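Local structure of SnoK (Streptomyces nogalater, 5EPA) at residues A[18-21]-A[22-26]; A[195-198]-A[199-202]. The protein binds an iron ion and 2-oxoglutarate and acts as a non-heme iron carbocyclase in nogalamycin biosynthesis. All coordinates share one frame; numbering follows the deposited sequence.

Contact 1. Residues A[18-21]-A[22-26]; sequences GPTT and AENLS
T21 OG1 is set between its own backbone N and carbonyl carbon (chi1 61°), and N24 CG takes the equivalent place on its residue (chi1 73°), which folds the two side chains back on each other at about a right angle. The result is an ST motif whose reciprocal bonds resemble a capping box, closed round an isolated turn in the loop before helix 27-36; the N-cap of that helix itself is S26. T21 OG1 accepts the N-H of N24 at 3.0 Å. In return N24 OD1 takes the N-H of T21 at 2.9 Å, in a nearly straight bond whose donor stands above the amide's carbonyl plane. Asparagine suits the place because the other arm of its carboxamide can donate: ND2 reaches P19 O at 3.2 Å, close to the amide plane, so both ends of the group are fixed and its rotation is set. T21 O adds only weak bonds, to the N-H groups of N24 and L25. With a valine in place of T21 the hydroxyl is gone, and the N24 N-H would probably be left with little more than the weak bond to T21 O. A22 N is bound by E99, while L25, buried, packs on I41 and I103. T20 gives its hydroxyl to the carbonyl of P42, and its methyl CG2 lies 3.5 Å from N24 OD1.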
ATOM      1  N   GLY A  18     -11.774  13.382 -17.310  1.00 54.68           N
ATOM      2  CA  GLY A  18     -12.131  11.968 -17.531  1.00 50.19           C
ATOM      3  C   GLY A  18     -11.405  10.836 -16.781  1.00 45.65           C
ATOM      4  O   GLY A  18     -10.310  11.016 -16.250  1.00 44.48           O
ATOM      5  N   PRO A  19     -12.013   9.646 -16.714  1.00 42.83           N
ATOM      6  CA  PRO A  19     -11.399   8.541 -15.967  1.00 39.97           C
ATOM      7  C   PRO A  19     -10.071   8.058 -16.552  1.00 37.80           C
ATOM      8  O   PRO A  19      -9.886   8.069 -17.754  1.00 38.54           O
ATOM      9  CB  PRO A  19     -12.427   7.401 -16.070  1.00 41.72           C
ATOM     10  CG  PRO A  19     -13.646   7.988 -16.692  1.00 43.49           C
ATOM     11  CD  PRO A  19     -13.234   9.229 -17.416  1.00 44.43           C
ATOM     12  N   THR A  20      -9.153   7.647 -15.699  1.00 35.35           N
ATOM     13  CA  THR A  20      -7.966   6.942 -16.164  1.00 35.08           C
ATOM     14  C   THR A  20      -8.206   5.424 -16.087  1.00 34.19           C
ATOM     15  O   THR A  20      -8.642   4.906 -15.061  1.00 33.85           O
ATOM     16  CB  THR A  20      -6.711   7.279 -15.357  1.00 34.07           C
ATOM     17  OG1 THR A  20      -6.591   8.699 -15.215  1.00 35.57           O
ATOM     18  CG2 THR A  20      -5.492   6.744 -16.069  1.00 34.20           C
ATOM     19  N   THR A  21      -7.910   4.735 -17.176  1.00 34.25           N
ATOM     20  CA  THR A  21      -8.136   3.306 -17.288  1.00 34.93           C
ATOM     21  C   THR A  21      -6.801   2.635 -17.613  1.00 35.52           C
ATOM     22  O   THR A  21      -5.844   3.310 -17.995  1.00 35.52           O
ATOM     23  CB  THR A  21      -9.089   2.973 -18.447  1.00 35.67           C
ATOM     24  OG1 THR A  21      -8.503   3.428 -19.678  1.00 36.36           O
ATOM     25  CG2 THR A  21     -10.457   3.620 -18.265  1.00 36.34           C
ATOM     26  N   ALA A  22      -6.769   1.310 -17.549  1.00 35.44           N
ATOM     27  CA  ALA A  22      -5.575   0.579 -17.957  1.00 36.92           C
ATOM     28  C   ALA A  22      -5.225   0.819 -19.416  1.00 39.85           C
ATOM     29  O   ALA A  22      -4.067   0.823 -19.800  1.00 40.03           O
ATOM     30  CB  ALA A  22      -5.757  -0.908 -17.725  1.00 37.09           C
ATOM     31  N   GLU A  23      -6.244   0.996 -20.241  1.00 43.30           N
ATOM     32  CA  GLU A  23      -6.065   1.142 -21.677  1.00 47.69           C
ATOM     33  C   GLU A  23      -5.502   2.523 -22.029  1.00 45.72           C
ATOM     34  O   GLU A  23      -4.715   2.641 -22.948  1.00 45.32           O
ATOM     35  CB  GLU A  23      -7.415   0.921 -22.415  1.00 52.70           C
ATOM     36  CG  GLU A  23      -7.328   0.873 -23.938  1.00 59.24           C
ATOM     37  CD  GLU A  23      -7.504   2.253 -24.633  1.00 66.78           C
ATOM     38  OE1 GLU A  23      -8.063   3.230 -24.068  1.00 66.63           O
ATOM     39  OE2 GLU A  23      -7.050   2.382 -25.795  1.00 76.67           O
ATOM     40  N   ASN A  24      -5.970   3.577 -21.354  1.00 44.01           N
ATOM     41  CA  ASN A  24      -5.605   4.961 -21.752  1.00 43.01           C
ATOM     42  C   ASN A  24      -4.455   5.531 -20.914  1.00 41.12           C
ATOM     43  O   ASN A  24      -4.051   6.662 -21.085  1.00 40.11           O
ATOM     44  CB  ASN A  24      -6.845   5.903 -21.752  1.00 43.02           C
ATOM     45  CG  ASN A  24      -7.333   6.269 -20.351  1.00 41.94           C
ATOM     46  OD1 ASN A  24      -6.609   6.179 -19.366  1.00 40.89           O
ATOM     47  ND2 ASN A  24      -8.569   6.687 -20.262  1.00 42.76           N
ATOM     48  N   LEU A  25      -3.980   4.744 -19.962  1.00 39.93           N
ATOM     49  CA  LEU A  25      -2.828   5.133 -19.152  1.00 39.02           C
ATOM     50  C   LEU A  25      -1.663   5.560 -20.050  1.00 39.04           C
ATOM     51  O   LEU A  25      -1.292   4.839 -20.978  1.00 38.90           O
ATOM     52  CB  LEU A  25      -2.420   3.951 -18.280  1.00 38.79           C
ATOM     53  CG  LEU A  25      -1.179   4.134 -17.394  1.00 38.50           C
ATOM     54  CD1 LEU A  25      -1.486   4.942 -16.148  1.00 37.50           C
ATOM     55  CD2 LEU A  25      -0.633   2.767 -16.997  1.00 38.34           C
ATOM     56  N   SER A  26      -1.098   6.730 -19.787  1.00 38.09           N
ATOM     57  CA  SER A  26      -0.054   7.244 -20.661  1.00 39.51           C
ATOM     58  C   SER A  26       1.283   6.568 -20.418  1.00 39.62           C
ATOM     59  O   SER A  26       1.606   6.203 -19.312  1.00 38.92           O
ATOM     60  CB  SER A  26       0.099   8.771 -20.521  1.00 39.62           C
ATOM     61  OG  SER A  26       0.432   9.141 -19.178  1.00 38.90           O
TER

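Contact 2. Residues A[195-198]-A[199-202]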
ATOM      1  N   TRP A 195      20.132   4.102   5.793  1.00 32.33           N
ATOM      2  CA  TRP A 195      20.396   4.938   4.616  1.00 31.79           C
ATOM      3  C   TRP A 195      20.916   6.329   5.018  1.00 32.32           C
ATOM      4  O   TRP A 195      20.139   7.231   5.202  1.00 31.05           O
ATOM      5  CB  TRP A 195      19.098   5.099   3.835  1.00 30.42           C
ATOM      6  CG  TRP A 195      19.212   5.771   2.513  1.00 30.56           C
ATOM      7  CD1 TRP A 195      20.341   5.959   1.779  1.00 31.79           C
ATOM      8  CD2 TRP A 195      18.149   6.332   1.758  1.00 29.70           C
ATOM      9  NE1 TRP A 195      20.043   6.588   0.611  1.00 31.65           N
ATOM     10  CE2 TRP A 195      18.703   6.835   0.571  1.00 30.15           C
ATOM     11  CE3 TRP A 195      16.772   6.468   1.971  1.00 28.76           C
ATOM     12  CZ2 TRP A 195      17.941   7.443  -0.413  1.00 29.69           C
ATOM     13  CZ3 TRP A 195      16.008   7.078   0.995  1.00 28.08           C
ATOM     14  CH2 TRP A 195      16.606   7.571  -0.184  1.00 28.69           C
ATOM     15  N   PRO A 196      22.228   6.477   5.200  1.00 33.70           N
ATOM     16  CA  PRO A 196      22.758   7.730   5.775  1.00 35.02           C
ATOM     17  C   PRO A 196      22.323   9.003   5.066  1.00 34.77           C
ATOM     18  O   PRO A 196      22.178  10.044   5.698  1.00 34.85           O
ATOM     19  CB  PRO A 196      24.263   7.557   5.650  1.00 36.46           C
ATOM     20  CG  PRO A 196      24.448   6.080   5.747  1.00 36.26           C
ATOM     21  CD  PRO A 196      23.270   5.458   5.053  1.00 34.51           C
ATOM     22  N   ASP A 197      22.096   8.916   3.774  1.00 34.90           N
ATOM     23  CA  ASP A 197      21.705  10.090   3.003  1.00 36.08           C
ATOM     24  C   ASP A 197      20.195  10.410   3.066  1.00 34.00           C
ATOM     25  O   ASP A 197      19.760  11.428   2.515  1.00 34.74           O
ATOM     26  CB  ASP A 197      22.139   9.897   1.566  1.00 38.38           C
ATOM     27  CG  ASP A 197      22.493  11.196   0.884  1.00 41.90           C
ATOM     28  OD1 ASP A 197      23.379  11.931   1.372  1.00 43.34           O
ATOM     29  OD2 ASP A 197      21.834  11.497  -0.152  1.00 45.12           O
ATOM     30  N   TYR A 198      19.410   9.564   3.738  1.00 31.21           N
ATOM     31  CA  TYR A 198      17.957   9.771   3.852  1.00 29.41           C
ATOM     32  C   TYR A 198      17.565  11.199   4.215  1.00 29.70           C
ATOM     33  O   TYR A 198      16.734  11.790   3.556  1.00 29.33           O
ATOM     34  CB  TYR A 198      17.292   8.779   4.847  1.00 27.68           C
ATOM     35  CG  TYR A 198      15.858   9.138   5.212  1.00 25.91           C
ATOM     36  CD1 TYR A 198      14.886   9.254   4.231  1.00 24.94           C
ATOM     37  CD2 TYR A 198      15.486   9.394   6.515  1.00 25.48           C
ATOM     38  CE1 TYR A 198      13.601   9.654   4.540  1.00 24.02           C
ATOM     39  CE2 TYR A 198      14.206   9.805   6.831  1.00 24.73           C
ATOM     40  CZ  TYR A 198      13.265   9.940   5.839  1.00 24.06           C
ATOM     41  OH  TYR A 198      11.944  10.274   6.145  1.00 23.78           O
ATOM     42  N   PRO A 199      18.168  11.753   5.259  1.00 30.99           N
ATOM     43  CA  PRO A 199      17.762  13.099   5.658  1.00 31.72           C
ATOM     44  C   PRO A 199      17.991  14.230   4.627  1.00 32.47           C
ATOM     45  O   PRO A 199      17.403  15.294   4.788  1.00 32.75           O
ATOM     46  CB  PRO A 199      18.612  13.383   6.930  1.00 33.19           C
ATOM     47  CG  PRO A 199      19.317  12.120   7.279  1.00 32.75           C
ATOM     48  CD  PRO A 199      19.288  11.238   6.066  1.00 31.92           C
ATOM     49  N   TRP A 200      18.812  13.993   3.612  1.00 32.92           N
ATOM     50  CA  TRP A 200      19.100  14.980   2.565  1.00 33.98           C
ATOM     51  C   TRP A 200      18.333  14.720   1.273  1.00 32.95           C
ATOM     52  O   TRP A 200      18.491  15.440   0.281  1.00 32.81           O
ATOM     53  CB  TRP A 200      20.611  15.024   2.313  1.00 35.92           C
ATOM     54  CG  TRP A 200      21.316  15.096   3.606  1.00 37.43           C
ATOM     55  CD1 TRP A 200      22.160  14.172   4.129  1.00 38.20           C
ATOM     56  CD2 TRP A 200      21.156  16.100   4.604  1.00 39.31           C
ATOM     57  NE1 TRP A 200      22.518  14.520   5.385  1.00 39.86           N
ATOM     58  CE2 TRP A 200      21.929  15.712   5.705  1.00 40.65           C
ATOM     59  CE3 TRP A 200      20.434  17.300   4.677  1.00 40.25           C
ATOM     60  CZ2 TRP A 200      22.035  16.497   6.869  1.00 42.42           C
ATOM     61  CZ3 TRP A 200      20.510  18.062   5.831  1.00 41.66           C
ATOM     62  CH2 TRP A 200      21.319  17.667   6.909  1.00 42.71           C
ATOM     63  N   GLN A 201      17.450  13.729   1.306  1.00 31.78           N
ATOM     64  CA  GLN A 201      16.583  13.444   0.161  1.00 31.21           C
ATOM     65  C   GLN A 201      15.313  14.287   0.197  1.00 30.29           C
ATOM     66  O   GLN A 201      14.750  14.529   1.239  1.00 29.59           O
ATOM     67  CB  GLN A 201      16.165  11.982   0.149  1.00 30.57           C
ATOM     68  CG  GLN A 201      17.325  11.023   0.056  1.00 32.01           C
ATOM     69  CD  GLN A 201      18.056  11.134  -1.262  1.00 33.01           C
ATOM     70  OE1 GLN A 201      17.464  10.971  -2.309  1.00 33.74           O
ATOM     71  NE2 GLN A 201      19.336  11.423  -1.208  1.00 34.40           N
ATOM     72  N   PRO A 202      14.847  14.703  -0.968  1.00 30.54           N
ATOM     73  CA  PRO A 202      13.571  15.356  -1.043  1.00 30.43           C
ATOM     74  C   PRO A 202      12.398  14.423  -0.669  1.00 29.99           C
ATOM     75  O   PRO A 202      12.480  13.244  -0.872  1.00 28.62           O
ATOM     76  CB  PRO A 202      13.456  15.771  -2.518  1.00 30.74           C
ATOM     77  CG  PRO A 202      14.553  15.104  -3.254  1.00 31.06           C
ATOM     78  CD  PRO A 202      15.535  14.598  -2.272  1.00 31.25           C
TER
HETATM   79  O   HOH W   1      13.855  13.358   3.871  1.00 49.85           O
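D197 and Y198 each offer a backbone carbonyl to a residue three places on: W200 N donates to D197 O at 2.9 Å, and Q201 N to Y198 O at 3.1 Å. A water bridges Y198 O and Q201 O, donating to both, at 3.0 Å from Q201 O. P199 has no N-H to give, which costs nothing at the start of such a turn, and its ring holds phi near the value the turn needs.

Among side chains, the polar link runs from Q201 NE2 to D197 OD2. The atoms are close, 2.7 Å, but the N-H points well off the line (121°), so the bond is weak. The Q201 chain bends at chi2 (-66°), and this brings the amide back toward the carboxylate and lays CG and CD beside CZ2 and CH2 of the W195 indole.

A type I beta turn from W195 to Y198, closed by Y198 N on W195 O, comes first; the backbone bonds to D197 O and Y198 O belong to the winding that follows, which includes a short 3-10 turn. Together they join helix 191-194 to strand 204-206, an outer strand of the four-stranded sheet in a cupin-type fold.

The aromatic contacts lie on two separate indoles. W195, the buried one, meets Q201 CG with its CH2 atom at 3.5 Å, ring and amide planes 35° apart; R173 makes a cation-pi contact with the same indole. On W200, P199 CB stands over the centre of one face, 4.2 Å above it, while D197 OD1 approaches the edge at CD1, 3.8 Å away. W200 also touches a crystal neighbour, so its pose may owe something to the lattice. The apolar pairing is between neighbours in sequence: Y198 CB rests against P199 CD at 3.4 Å.

How the contacts relate
Contacts 1 and 2 are both local surface turns, in series along the chain and independent of each other: their centres are 34 Å apart and their nearest atoms about 22 Å. Each precedes a different element. Residues 18-26 lead into helix 27-36 and then strand 38-41, an outer strand of the seven-stranded sheet; residues 195-202 lead into strand 204-206, at the border of the four-stranded sheet that also contains iron ligands H133 and H222. Contact 2 is the one nearer the active site, the Y198 side chain lying about 9 Å from those of both histidines and about 13 Å from iron and 2-oxoglutarate. Contact 1 is remote from the site.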